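Local coordinates for Glyco_hydro_cc domain-containing protein (Pseudomonas viridiflava, PDB 6UAV) that probably hydrolyses internal beta-1,3-glucosidic linkages of beta-glucans, as an endo-beta-1,3-glucanase of glycoside hydrolase family GH128, at residues A[48-60]-A[69-83]. Sequence-based numbering, arbitrary orientation.
Sequences YNVDFVPMVWNAN and YLLAHPGIRYLLVIN. With SO4 (sulfate ion), chain C.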
loop_
_atom_site.group_PDB
_atom_site.type_symbol
_atom_site.label_atom_id
_atom_site.label_comp_id
_atom_site.label_asym_id
_atom_site.label_seq_id
_atom_site.Cartn_x
_atom_site.Cartn_y
_atom_site.Cartn_z
ATOM N N TYR A 48 -0.504 -9.902 -18.800
ATOM C CA TYR A 48 0.602 -9.072 -18.275
ATOM C C TYR A 48 1.212 -9.730 -17.029
ATOM O O TYR A 48 2.240 -9.229 -16.535
ATOM C CB TYR A 48 0.073 -7.678 -17.927
ATOM C CG TYR A 48 -0.570 -6.978 -19.088
ATOM C CD1 TYR A 48 0.172 -6.314 -20.042
ATOM C CD2 TYR A 48 -1.931 -6.887 -19.201
ATOM C CE1 TYR A 48 -0.431 -5.671 -21.118
ATOM C CE2 TYR A 48 -2.562 -6.283 -20.264
ATOM C CZ TYR A 48 -1.822 -5.604 -21.198
ATOM O OH TYR A 48 -2.491 -4.982 -22.208
ATOM N N ASN A 49 0.606 -10.794 -16.492
ATOM C CA ASN A 49 1.095 -11.408 -15.228
ATOM C C ASN A 49 1.193 -10.328 -14.150
ATOM O O ASN A 49 2.205 -10.194 -13.439
ATOM C CB ASN A 49 2.387 -12.173 -15.475
ATOM C CG ASN A 49 2.772 -12.991 -14.261
ATOM O OD1 ASN A 49 1.903 -13.365 -13.446
ATOM N ND2 ASN A 49 4.061 -13.289 -14.165
ATOM N N VAL A 50 0.135 -9.547 -13.990
ATOM C CA VAL A 50 -0.017 -8.567 -12.879
ATOM C C VAL A 50 -1.301 -8.911 -12.136
ATOM O O VAL A 50 -2.234 -9.530 -12.722
ATOM C CB VAL A 50 0.031 -7.100 -13.365
ATOM C CG1 VAL A 50 1.353 -6.784 -14.039
ATOM C CG2 VAL A 50 -1.110 -6.815 -14.319
ATOM N N ASP A 51 -1.315 -8.629 -10.837
ATOM C CA ASP A 51 -2.564 -8.778 -10.048
ATOM C C ASP A 51 -2.959 -7.433 -9.456
ATOM O O ASP A 51 -2.116 -6.619 -9.155
ATOM C CB ASP A 51 -2.494 -9.916 -9.041
ATOM C CG ASP A 51 -1.502 -9.741 -7.927
ATOM O OD1 ASP A 51 -0.300 -9.978 -8.197
ATOM O OD2 ASP A 51 -1.939 -9.368 -6.795
ATOM N N PHE A 52 -4.254 -7.211 -9.331
ATOM C CA PHE A 52 -4.831 -6.021 -8.643
ATOM C C PHE A 52 -5.249 -6.445 -7.233
ATOM O O PHE A 52 -5.856 -7.523 -7.069
ATOM C CB PHE A 52 -6.077 -5.531 -9.373
ATOM C CG PHE A 52 -6.893 -4.498 -8.640
ATOM C CD1 PHE A 52 -6.472 -3.181 -8.586
ATOM C CD2 PHE A 52 -8.053 -4.863 -7.951
ATOM C CE1 PHE A 52 -7.232 -2.236 -7.903
ATOM C CE2 PHE A 52 -8.776 -3.902 -7.264
ATOM C CZ PHE A 52 -8.351 -2.596 -7.216
ATOM N N VAL A 53 -5.013 -5.613 -6.235
ATOM C CA VAL A 53 -5.379 -5.894 -4.811
ATOM C C VAL A 53 -6.385 -4.857 -4.395
ATOM O O VAL A 53 -6.123 -3.668 -4.466
ATOM C CB VAL A 53 -4.169 -5.891 -3.861
ATOM C CG1 VAL A 53 -4.580 -6.131 -2.390
ATOM C CG2 VAL A 53 -3.144 -6.909 -4.311
ATOM N N PRO A 54 -7.617 -5.287 -4.080
ATOM C CA PRO A 54 -8.656 -4.335 -3.713
ATOM C C PRO A 54 -8.374 -3.696 -2.348
ATOM O O PRO A 54 -7.729 -4.306 -1.510
ATOM C CB PRO A 54 -9.927 -5.129 -3.538
ATOM C CG PRO A 54 -9.530 -6.549 -3.632
ATOM C CD PRO A 54 -8.076 -6.680 -4.059
ATOM N N MET A 55 -9.028 -2.554 -2.088
ATOM C CA MET A 55 -8.858 -1.856 -0.817
ATOM C C MET A 55 -10.184 -1.276 -0.327
ATOM O O MET A 55 -10.961 -0.751 -1.105
ATOM C CB MET A 55 -7.873 -0.702 -0.948
ATOM C CG MET A 55 -7.707 0.066 0.367
ATOM S SD MET A 55 -6.243 1.121 0.356
ATOM C CE MET A 55 -5.900 1.134 2.108
ATOM N N VAL A 56 -10.407 -1.470 0.968
ATOM C CA VAL A 56 -11.476 -0.793 1.736
ATOM C C VAL A 56 -10.839 0.429 2.328
ATOM O O VAL A 56 -9.976 0.288 3.242
ATOM C CB VAL A 56 -12.033 -1.735 2.822
ATOM C CG1 VAL A 56 -13.034 -0.997 3.679
ATOM C CG2 VAL A 56 -12.665 -2.939 2.189
ATOM N N TRP A 57 -11.231 1.584 1.858
ATOM C CA TRP A 57 -10.532 2.835 2.216
ATOM C C TRP A 57 -10.890 3.252 3.638
ATOM O O TRP A 57 -9.957 3.614 4.414
ATOM C CB TRP A 57 -10.835 3.916 1.176
ATOM C CG TRP A 57 -9.836 5.045 1.162
ATOM C CD1 TRP A 57 -8.633 5.142 0.526
ATOM C CD2 TRP A 57 -10.104 6.332 1.707
ATOM N NE1 TRP A 57 -8.091 6.383 0.707
ATOM C CE2 TRP A 57 -9.000 7.146 1.408
ATOM C CE3 TRP A 57 -11.194 6.856 2.422
ATOM C CZ2 TRP A 57 -8.905 8.444 1.878
ATOM C CZ3 TRP A 57 -11.115 8.167 2.831
ATOM C CH2 TRP A 57 -10.002 8.965 2.529
ATOM N N ASN A 58 -12.176 3.244 3.985
ATOM C CA ASN A 58 -12.644 3.655 5.327
ATOM C C ASN A 58 -13.914 2.850 5.621
ATOM O O ASN A 58 -14.096 1.783 4.979
ATOM C CB ASN A 58 -12.769 5.179 5.447
ATOM C CG ASN A 58 -13.894 5.739 4.618
ATOM O OD1 ASN A 58 -14.545 4.979 3.923
ATOM N ND2 ASN A 58 -14.091 7.049 4.633
ATOM N N ALA A 59 -14.737 3.265 6.588
ATOM C CA ALA A 59 -15.938 2.475 6.970
ATOM C C ALA A 59 -17.063 2.636 5.933
ATOM O O ALA A 59 -18.120 2.005 6.099
ATOM C CB ALA A 59 -16.403 2.853 8.340
ATOM N N ASN A 60 -16.902 3.468 4.919
ATOM C CA ASN A 60 -17.925 3.617 3.834
ATOM C C ASN A 60 -17.710 2.467 2.850
ATOM O O ASN A 60 -16.862 2.588 1.931
ATOM C CB ASN A 60 -17.825 4.955 3.132
ATOM C CG ASN A 60 -19.111 5.377 2.462
ATOM O OD1 ASN A 60 -20.094 4.624 2.437
ATOM N ND2 ASN A 60 -19.096 6.575 1.894
ATOM N N TYR A 69 -17.613 -9.533 -5.469
ATOM C CA TYR A 69 -16.394 -9.400 -6.304
ATOM C C TYR A 69 -15.310 -10.383 -5.844
ATOM O O TYR A 69 -14.763 -11.162 -6.668
ATOM C CB TYR A 69 -15.900 -7.956 -6.299
ATOM C CG TYR A 69 -14.585 -7.723 -7.004
ATOM C CD1 TYR A 69 -14.482 -7.762 -8.382
ATOM C CD2 TYR A 69 -13.441 -7.428 -6.296
ATOM C CE1 TYR A 69 -13.275 -7.579 -9.040
ATOM C CE2 TYR A 69 -12.232 -7.216 -6.934
ATOM C CZ TYR A 69 -12.138 -7.279 -8.309
ATOM O OH TYR A 69 -10.975 -7.060 -8.975
ATOM N N LEU A 70 -15.001 -10.407 -4.546
ATOM C CA LEU A 70 -13.915 -11.292 -4.083
ATOM C C LEU A 70 -14.276 -12.750 -4.359
ATOM O O LEU A 70 -13.394 -13.495 -4.830
ATOM C CB LEU A 70 -13.647 -11.085 -2.589
ATOM C CG LEU A 70 -13.074 -9.739 -2.176
ATOM C CD1 LEU A 70 -13.001 -9.601 -0.660
ATOM C CD2 LEU A 70 -11.672 -9.563 -2.740
ATOM N N LEU A 71 -15.497 -13.178 -4.102
ATOM C CA LEU A 71 -15.807 -14.614 -4.250
ATOM C C LEU A 71 -15.668 -15.035 -5.716
ATOM O O LEU A 71 -15.325 -16.219 -5.962
ATOM C CB LEU A 71 -17.215 -14.843 -3.727
ATOM C CG LEU A 71 -17.283 -14.798 -2.205
ATOM C CD1 LEU A 71 -18.727 -14.671 -1.716
ATOM C CD2 LEU A 71 -16.604 -16.041 -1.630
ATOM N N ALA A 72 -15.948 -14.131 -6.654
ATOM C CA ALA A 72 -15.869 -14.482 -8.091
ATOM C C ALA A 72 -14.453 -14.260 -8.664
ATOM O O ALA A 72 -14.269 -14.558 -9.838
ATOM C CB ALA A 72 -16.920 -13.721 -8.876
ATOM N N HIS A 73 -13.496 -13.854 -7.842
ATOM C CA HIS A 73 -12.076 -13.623 -8.219
ATOM C C HIS A 73 -11.226 -14.314 -7.157
ATOM O O HIS A 73 -10.511 -13.667 -6.370
ATOM C CB HIS A 73 -11.781 -12.121 -8.340
ATOM C CG HIS A 73 -12.584 -11.437 -9.404
ATOM N ND1 HIS A 73 -13.849 -10.943 -9.157
ATOM C CD2 HIS A 73 -12.302 -11.111 -10.685
ATOM C CE1 HIS A 73 -14.338 -10.397 -10.260
ATOM N NE2 HIS A 73 -13.410 -10.486 -11.210
ATOM N N PRO A 74 -11.272 -15.666 -7.123
ATOM C CA PRO A 74 -10.604 -16.430 -6.063
ATOM C C PRO A 74 -9.075 -16.339 -6.108
ATOM O O PRO A 74 -8.443 -16.704 -5.110
ATOM C CB PRO A 74 -11.086 -17.872 -6.304
ATOM C CG PRO A 74 -11.389 -17.875 -7.755
ATOM C CD PRO A 74 -12.026 -16.526 -8.033
ATOM N N GLY A 75 -8.524 -15.848 -7.221
ATOM C CA GLY A 75 -7.087 -15.506 -7.300
ATOM C C GLY A 75 -6.690 -14.394 -6.358
ATOM O O GLY A 75 -5.450 -14.222 -6.142
ATOM N N ILE A 76 -7.648 -13.582 -5.915
ATOM C CA ILE A 76 -7.400 -12.474 -4.968
ATOM C C ILE A 76 -7.321 -13.055 -3.559
ATOM O O ILE A 76 -8.315 -13.600 -3.114
ATOM C CB ILE A 76 -8.439 -11.347 -5.038
ATOM C CG1 ILE A 76 -8.555 -10.767 -6.443
ATOM C CG2 ILE A 76 -8.146 -10.295 -4.005
ATOM C CD1 ILE A 76 -9.539 -9.596 -6.579
ATOM N N ARG A 77 -6.165 -12.915 -2.925
ATOM C CA ARG A 77 -5.882 -13.559 -1.623
ATOM C C ARG A 77 -5.684 -12.549 -0.506
ATOM O O ARG A 77 -5.540 -12.971 0.627
ATOM C CB ARG A 77 -4.674 -14.480 -1.743
ATOM C CG ARG A 77 -4.847 -15.638 -2.728
ATOM C CD ARG A 77 -5.997 -16.580 -2.418
ATOM N NE ARG A 77 -5.742 -17.300 -1.173
ATOM C CZ ARG A 77 -6.659 -17.855 -0.337
ATOM N NH1 ARG A 77 -6.233 -18.522 0.732
ATOM N NH2 ARG A 77 -7.963 -17.787 -0.573
ATOM N N TYR A 78 -5.673 -11.260 -0.810
ATOM C CA TYR A 78 -5.359 -10.147 0.118
ATOM C C TYR A 78 -6.358 -9.035 -0.088
ATOM O O TYR A 78 -6.805 -8.837 -1.217
ATOM C CB TYR A 78 -3.931 -9.649 -0.135
ATOM C CG TYR A 78 -2.929 -10.713 0.210
ATOM C CD1 TYR A 78 -2.560 -10.947 1.518
ATOM C CD2 TYR A 78 -2.380 -11.477 -0.765
ATOM C CE1 TYR A 78 -1.680 -11.961 1.852
ATOM C CE2 TYR A 78 -1.498 -12.505 -0.454
ATOM C CZ TYR A 78 -1.141 -12.728 0.849
ATOM O OH TYR A 78 -0.250 -13.734 1.152
ATOM N N LEU A 79 -6.703 -8.377 1.006
ATOM C CA LEU A 79 -7.559 -7.192 1.014
ATOM C C LEU A 79 -6.854 -6.111 1.816
ATOM O O LEU A 79 -6.625 -6.310 3.010
ATOM C CB LEU A 79 -8.911 -7.564 1.617
ATOM C CG LEU A 79 -9.912 -6.416 1.694
ATOM C CD1 LEU A 79 -10.312 -5.952 0.278
ATOM C CD2 LEU A 79 -11.146 -6.805 2.534
ATOM N N LEU A 80 -6.564 -4.983 1.186
ATOM C CA LEU A 80 -5.975 -3.851 1.882
ATOM C C LEU A 80 -7.104 -3.149 2.614
ATOM O O LEU A 80 -8.215 -3.021 2.039
ATOM C CB LEU A 80 -5.371 -2.904 0.856
ATOM C CG LEU A 80 -4.192 -3.489 0.086
ATOM C CD1 LEU A 80 -3.878 -2.575 -1.106
ATOM C CD2 LEU A 80 -2.986 -3.664 0.982
ATOM N N VAL A 81 -6.844 -2.750 3.847
ATOM C CA VAL A 81 -7.898 -2.070 4.632
ATOM C C VAL A 81 -7.360 -0.836 5.336
ATOM O O VAL A 81 -6.244 -0.878 5.905
ATOM C CB VAL A 81 -8.565 -3.072 5.593
ATOM C CG1 VAL A 81 -9.263 -4.207 4.885
ATOM C CG2 VAL A 81 -7.611 -3.618 6.647
ATOM N N ILE A 82 -8.200 0.189 5.348
ATOM C CA ILE A 82 -8.077 1.434 6.145
ATOM C C ILE A 82 -6.843 2.260 5.751
ATOM O O ILE A 82 -5.745 2.024 6.267
ATOM C CB ILE A 82 -8.160 1.180 7.665
ATOM C CG1 ILE A 82 -9.345 0.248 8.014
ATOM C CG2 ILE A 82 -8.278 2.572 8.301
ATOM C CD1 ILE A 82 -9.833 0.252 9.440
ATOM N N ASN A 83 -7.082 3.263 4.910
ATOM C CA ASN A 83 -5.964 4.110 4.371
ATOM C C ASN A 83 -5.622 5.257 5.317
ATOM O O ASN A 83 -6.301 6.274 5.257
ATOM C CB ASN A 83 -6.309 4.674 3.004
ATOM C CG ASN A 83 -5.056 5.208 2.342
ATOM O OD1 ASN A 83 -4.197 4.433 1.942
ATOM N ND2 ASN A 83 -4.951 6.523 2.232
HETATM S S SO4 C . -9.313 -14.828 -10.504
HETATM O O1 SO4 C . -10.357 -14.322 -11.373
HETATM O O2 SO4 C . -9.689 -16.124 -10.026
HETATM O O3 SO4 C . -8.112 -14.964 -11.289
HETATM O O4 SO4 C . -9.114 -13.910 -9.435
#
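Trp57 lays one face of its indole against the CB of Asn83, a CH-pi contact in which that carbon stands 3.7 Å from the centroid of the five-membered ring. From there the Asn83 amide runs outward past the NE1 rim of the indole, its plane 19° from that of the ring; ND2 has a weak hydrogen bond to Gln90. Trp57 O accepts a backbone hydrogen bond from Asn83 N at 2.9 Å. Met55, its CG anti to the backbone N (chi1 179°) and its chain extended beyond, carries CE past Leu80 CB to within 3.7 Å of Asn83 CB. These residues illustrate how neighbouring parallel strands, 51-56 and 78-81, pair in an eight-stranded TIM barrel, with helix 63-72 making the beta-alpha-beta crossover between them. Leu80 sits astride Met55: its N donates to Pro54 O, and its O accepts from Val56 N. Met55 and Leu80 share a face of the sheet, and Val53 CG1 meets Leu80 CG at 3.6 Å; Val117 of the next strand also touches Leu80. Pro54 instead packs against the crossover helix and the loop after it, its CG 3.8 Å from Leu70 CD2 and its CD meeting Ile76 CG2 tip to tip at 3.6 Å.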